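Local coordinates for alpha-1,6-mannanase (Bacteroides thetaiotaomicron, PDB 4V1S), which probably hydrolyses alpha-1,6-linked mannan chains as a family 76 glycoside hydrolase, at residues T208-S211 and C212-Y216; A227-R230 and I231-T235. All coordinates share one frame; numbering follows the deposited sequence.

Contact 1 of 2, residues T208-S211 and C212-Y216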
loop_
_atom_site.group_PDB
_atom_site.type_symbol
_atom_site.label_atom_id
_atom_site.label_comp_id
_atom_site.label_asym_id
_atom_site.label_seq_id
_atom_site.Cartn_x
_atom_site.Cartn_y
_atom_site.Cartn_z
ATOM N N THR A 208 4.229 1.199 -9.152
ATOM C CA THR A 208 4.031 0.892 -10.554
ATOM C C THR A 208 4.664 -0.479 -10.900
ATOM O O THR A 208 4.051 -1.283 -11.601
ATOM C CB THR A 208 4.547 2.033 -11.435
ATOM O OG1 THR A 208 3.867 3.227 -11.133
ATOM C CG2 THR A 208 4.368 1.761 -12.899
ATOM N N MET A 209 5.867 -0.751 -10.384
ATOM C CA MET A 209 6.471 -2.037 -10.558
ATOM C C MET A 209 5.618 -3.174 -10.012
ATOM O O MET A 209 5.416 -4.184 -10.688
ATOM C CB MET A 209 7.855 -2.101 -9.901
ATOM C CG MET A 209 8.926 -1.301 -10.653
ATOM S SD MET A 209 10.414 -0.944 -9.684
ATOM C CE MET A 209 10.762 -2.562 -9.005
ATOM N N LEU A 210 5.102 -3.012 -8.802
ATOM C CA LEU A 210 4.316 -4.069 -8.204
ATOM C C LEU A 210 3.029 -4.285 -9.010
ATOM O O LEU A 210 2.641 -5.420 -9.265
ATOM C CB LEU A 210 4.025 -3.782 -6.728
ATOM C CG LEU A 210 3.279 -4.917 -6.025
ATOM C CD1 LEU A 210 4.053 -6.233 -6.080
ATOM C CD2 LEU A 210 3.012 -4.560 -4.580
ATOM N N SER A 211 2.388 -3.198 -9.420
ATOM C CA SER A 211 1.180 -3.275 -10.241
ATOM C C SER A 211 1.463 -3.999 -11.557
ATOM O O SER A 211 0.690 -4.870 -11.992
ATOM C CB SER A 211 0.634 -1.880 -10.540
ATOM O OG SER A 211 0.191 -1.203 -9.378
ATOM N N CYS A 212 2.568 -3.618 -12.202
ATOM C CA CYS A 212 3.006 -4.275 -13.436
ATOM C C CYS A 212 3.185 -5.778 -13.231
ATOM O O CYS A 212 2.732 -6.575 -14.046
ATOM C CB CYS A 212 4.322 -3.675 -13.954
ATOM S SG CYS A 212 4.174 -2.113 -14.830
ATOM N N MET A 213 3.847 -6.162 -12.143
ATOM C CA MET A 213 4.071 -7.581 -11.888
ATOM C C MET A 213 2.765 -8.337 -11.614
ATOM O O MET A 213 2.591 -9.478 -12.085
ATOM C CB MET A 213 5.094 -7.788 -10.775
ATOM C CG MET A 213 6.493 -7.333 -11.162
ATOM S SD MET A 213 7.091 -7.976 -12.756
ATOM C CE MET A 213 6.868 -9.735 -12.535
ATOM N N LYS A 214 1.838 -7.701 -10.904
ATOM C CA LYS A 214 0.546 -8.319 -10.651
ATOM C C LYS A 214 -0.239 -8.479 -11.939
ATOM O O LYS A 214 -0.815 -9.549 -12.192
ATOM C CB LYS A 214 -0.240 -7.552 -9.575
ATOM C CG LYS A 214 0.328 -7.712 -8.166
ATOM C CD LYS A 214 -0.424 -6.937 -7.107
ATOM C CE LYS A 214 -0.037 -7.453 -5.726
ATOM N NZ LYS A 214 -0.710 -8.740 -5.429
ATOM N N LEU A 215 -0.227 -7.449 -12.781
ATOM C CA LEU A 215 -0.900 -7.548 -14.075
ATOM C C LEU A 215 -0.196 -8.495 -15.069
ATOM O O LEU A 215 -0.861 -9.141 -15.898
ATOM C CB LEU A 215 -1.142 -6.168 -14.676
ATOM C CG LEU A 215 -2.488 -5.578 -14.228
ATOM C CD1 LEU A 215 -2.544 -4.084 -14.457
ATOM C CD2 LEU A 215 -3.655 -6.257 -14.951
ATOM N N TYR A 216 1.129 -8.594 -14.975
ATOM C CA TYR A 216 1.860 -9.588 -15.749
ATOM C C TYR A 216 1.374 -10.990 -15.407
ATOM O O TYR A 216 1.122 -11.811 -16.293
ATOM C CB TYR A 216 3.378 -9.487 -15.518
ATOM C CG TYR A 216 4.130 -10.586 -16.204
ATOM C CD1 TYR A 216 4.152 -10.665 -17.589
ATOM C CD2 TYR A 216 4.782 -11.568 -15.473
ATOM C CE1 TYR A 216 4.821 -11.692 -18.232
ATOM C CE2 TYR A 216 5.452 -12.602 -16.099
ATOM C CZ TYR A 216 5.479 -12.649 -17.478
ATOM O OH TYR A 216 6.136 -13.668 -18.127
#
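Cys212 N donates to Thr208 O at 2.8 Å, the first of four successive i to i+4 bonds that run from 208-211 into 212-216 as unbroken alpha-helix. Met213, Lys214 and Leu215 repeat it onto Met209, Leu210 and Ser211, the last bond, Leu215 N to Ser211 O, also 2.8 Å long and nearly straight (166° at the hydrogen). Side chains of the second turn lean back over these carbonyls. Cys212 CB lies 3.4 Å from Thr208 O, and its SG, beyond it, comes within 4.3 Å of Thr208 CG2. With CG beside the backbone N (chi1 -67°), Met213 lays that carbon 3.4 Å from Met209 O before the chain bends away toward Ala228. Both segments belong to helix 202-219 of the (alpha/alpha)6 barrel of GH76 enzymes, which is packed among helices 142-159, 162-177, 222-239 and 264-281. One turn apart, Leu210 and Lys214 meet through their aliphatic parts, Lys214 CE passing slantwise by Leu210 CG at 4.2 Å. The lysine's aliphatic stem is extended until chi4, where the bend turns NZ to its salt bridge with Asp154; this pairing probably favours a charged amine in buried surroundings. Two buried hydroxyls bond back along the helix, Thr208 OG1 to Cys204 O and Ser211 OG to Val207 O.

Contact 2 of 2, residues A227-R230 and I231-T235; sequences AAIR and INDWT
Ile231 lies over the carbonyl of Ala227 one turn earlier in alpha-helix 222-239, part of the (alpha/alpha)6 barrel of GH76 enzymes. Its N-H bonds to Ala227 O at 2.9 Å, almost straight at 174°, and the side chain follows the same route: with CG1 beside the backbone N (chi1 -66°), CG1 comes 3.3 Å from Ala227 O and CD1 stays close to the same oxygen. The other branch, CG2, packs on Met209 of helix 202-219. An alanine here would keep the backbone bond but would probably leave a gap beside Met209 and the Ala227 carbonyl, where the two branches now pack. The Arg230 chain runs extended from the backbone and bends at chi3, bringing NE to a salt bridge with Glu179, a residue that Ile231 also touches. Arg230 O accepts the N-H of Trp234 at 3.2 Å, a longer bond than its three neighbours in the series. Ile229 and Asp233, one turn apart, run alongside each other, with Ile229 CG2 4.0 Å from Asp233 OD2. Asp233 N donates to Ile229 O; the carboxylate stands near that oxygen without bonding to it, since both are acceptors. Ile231 O is gripped twice, by Thr235 N and by Thr235 OG1, the hydroxyl reaching it at 2.7 Å from above the carbonyl plane.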
loop_
_atom_site.group_PDB
_atom_site.type_symbol
_atom_site.label_atom_id
_atom_site.label_comp_id
_atom_site.label_asym_id
_atom_site.label_seq_id
_atom_site.Cartn_x
_atom_site.Cartn_y
_atom_site.Cartn_z
ATOM N N ALA A 227 8.155 -3.396 -18.490
ATOM C CA ALA A 227 8.025 -2.121 -17.806
ATOM C C ALA A 227 8.617 -2.204 -16.394
ATOM O O ALA A 227 9.359 -1.323 -16.003
ATOM C CB ALA A 227 6.577 -1.671 -17.767
ATOM N N ALA A 228 8.297 -3.264 -15.648
ATOM C CA ALA A 228 8.827 -3.428 -14.306
ATOM C C ALA A 228 10.361 -3.441 -14.323
ATOM O O ALA A 228 11.020 -2.793 -13.495
ATOM C CB ALA A 228 8.288 -4.688 -13.651
ATOM N N ILE A 229 10.934 -4.154 -15.281
ATOM C CA ILE A 229 12.399 -4.269 -15.395
ATOM C C ILE A 229 13.029 -2.924 -15.714
ATOM O O ILE A 229 14.022 -2.530 -15.105
ATOM C CB ILE A 229 12.781 -5.334 -16.447
ATOM C CG1 ILE A 229 12.412 -6.734 -15.924
ATOM C CG2 ILE A 229 14.266 -5.276 -16.780
ATOM C CD1 ILE A 229 12.479 -7.831 -16.980
ATOM N N ARG A 230 12.435 -2.214 -16.669
ATOM C CA ARG A 230 12.927 -0.921 -17.079
ATOM C C ARG A 230 12.889 0.087 -15.923
ATOM O O ARG A 230 13.872 0.785 -15.656
ATOM C CB ARG A 230 12.105 -0.423 -18.278
ATOM C CG ARG A 230 12.507 0.926 -18.805
ATOM C CD ARG A 230 11.641 1.346 -19.990
ATOM N NE ARG A 230 10.237 1.512 -19.607
ATOM C CZ ARG A 230 9.207 0.753 -19.980
ATOM N NH1 ARG A 230 9.352 -0.284 -20.802
ATOM N NH2 ARG A 230 7.988 1.052 -19.527
ATOM N N ILE A 231 11.730 0.187 -15.266
ATOM C CA ILE A 231 11.582 1.098 -14.147
ATOM C C ILE A 231 12.510 0.685 -12.996
ATOM O O ILE A 231 13.145 1.531 -12.367
ATOM C CB ILE A 231 10.115 1.149 -13.688
ATOM C CG1 ILE A 231 9.245 1.782 -14.796
ATOM C CG2 ILE A 231 9.994 1.901 -12.372
ATOM C CD1 ILE A 231 7.769 1.479 -14.631
ATOM N N ASN A 232 12.606 -0.608 -12.724
ATOM C CA ASN A 232 13.520 -1.084 -11.689
ATOM C C ASN A 232 14.972 -0.709 -11.954
ATOM O O ASN A 232 15.663 -0.213 -11.068
ATOM C CB ASN A 232 13.446 -2.579 -11.510
ATOM C CG ASN A 232 14.301 -3.042 -10.347
ATOM O OD1 ASN A 232 14.150 -2.548 -9.225
ATOM N ND2 ASN A 232 15.231 -3.952 -10.613
ATOM N N ASP A 233 15.427 -0.953 -13.178
ATOM C CA ASP A 233 16.808 -0.606 -13.554
ATOM C C ASP A 233 17.083 0.876 -13.256
ATOM O O ASP A 233 18.108 1.220 -12.666
ATOM C CB ASP A 233 17.044 -0.894 -15.029
ATOM C CG ASP A 233 17.213 -2.367 -15.328
ATOM O OD1 ASP A 233 17.281 -3.198 -14.399
ATOM O OD2 ASP A 233 17.259 -2.694 -16.527
ATOM N N TRP A 234 16.151 1.752 -13.640
ATOM C CA TRP A 234 16.309 3.188 -13.368
ATOM C C TRP A 234 16.350 3.465 -11.862
ATOM O O TRP A 234 17.163 4.266 -11.374
ATOM C CB TRP A 234 15.190 4.012 -14.032
ATOM C CG TRP A 234 15.328 5.481 -13.792
ATOM C CD1 TRP A 234 16.038 6.394 -14.551
ATOM C CD2 TRP A 234 14.782 6.223 -12.700
ATOM N NE1 TRP A 234 15.955 7.644 -13.992
ATOM C CE2 TRP A 234 15.190 7.571 -12.857
ATOM C CE3 TRP A 234 13.951 5.895 -11.631
ATOM C CZ2 TRP A 234 14.798 8.571 -11.975
ATOM C CZ3 TRP A 234 13.568 6.892 -10.747
ATOM C CH2 TRP A 234 14.008 8.208 -10.912
ATOM N N THR A 235 15.429 2.837 -11.135
ATOM C CA THR A 235 15.287 3.099 -9.718
ATOM C C THR A 235 16.532 2.651 -8.945
ATOM O O THR A 235 17.047 3.382 -8.089
ATOM C CB THR A 235 14.025 2.433 -9.187
ATOM O OG1 THR A 235 12.899 2.842 -9.996
ATOM C CG2 THR A 235 13.774 2.838 -7.746
#

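Overall arrangement
Contact 1 comes first along the chain, on helix 202-219, and contact 2 follows on helix 222-239, the next helix; their centres are about 11 Å apart, on the same side of the chain's centre. The two helices pack directly, with Met213 SD 3.6 Å from Ala228 CB. Helix 264-281 also packs against both contacts, and Asn232 OD1 accepts a hydrogen bond from its Trp274 NE1. The residues that touch in contact 1 are all buried, whereas contact 2 has an exposed edge at Arg230 and Asp233. Together they join two consecutive helices of the (alpha/alpha)6 barrel through a sulfur-rich interface of Met209, Cys212 and Met213 against Ala227, Ala228, Ile231 and Asn232.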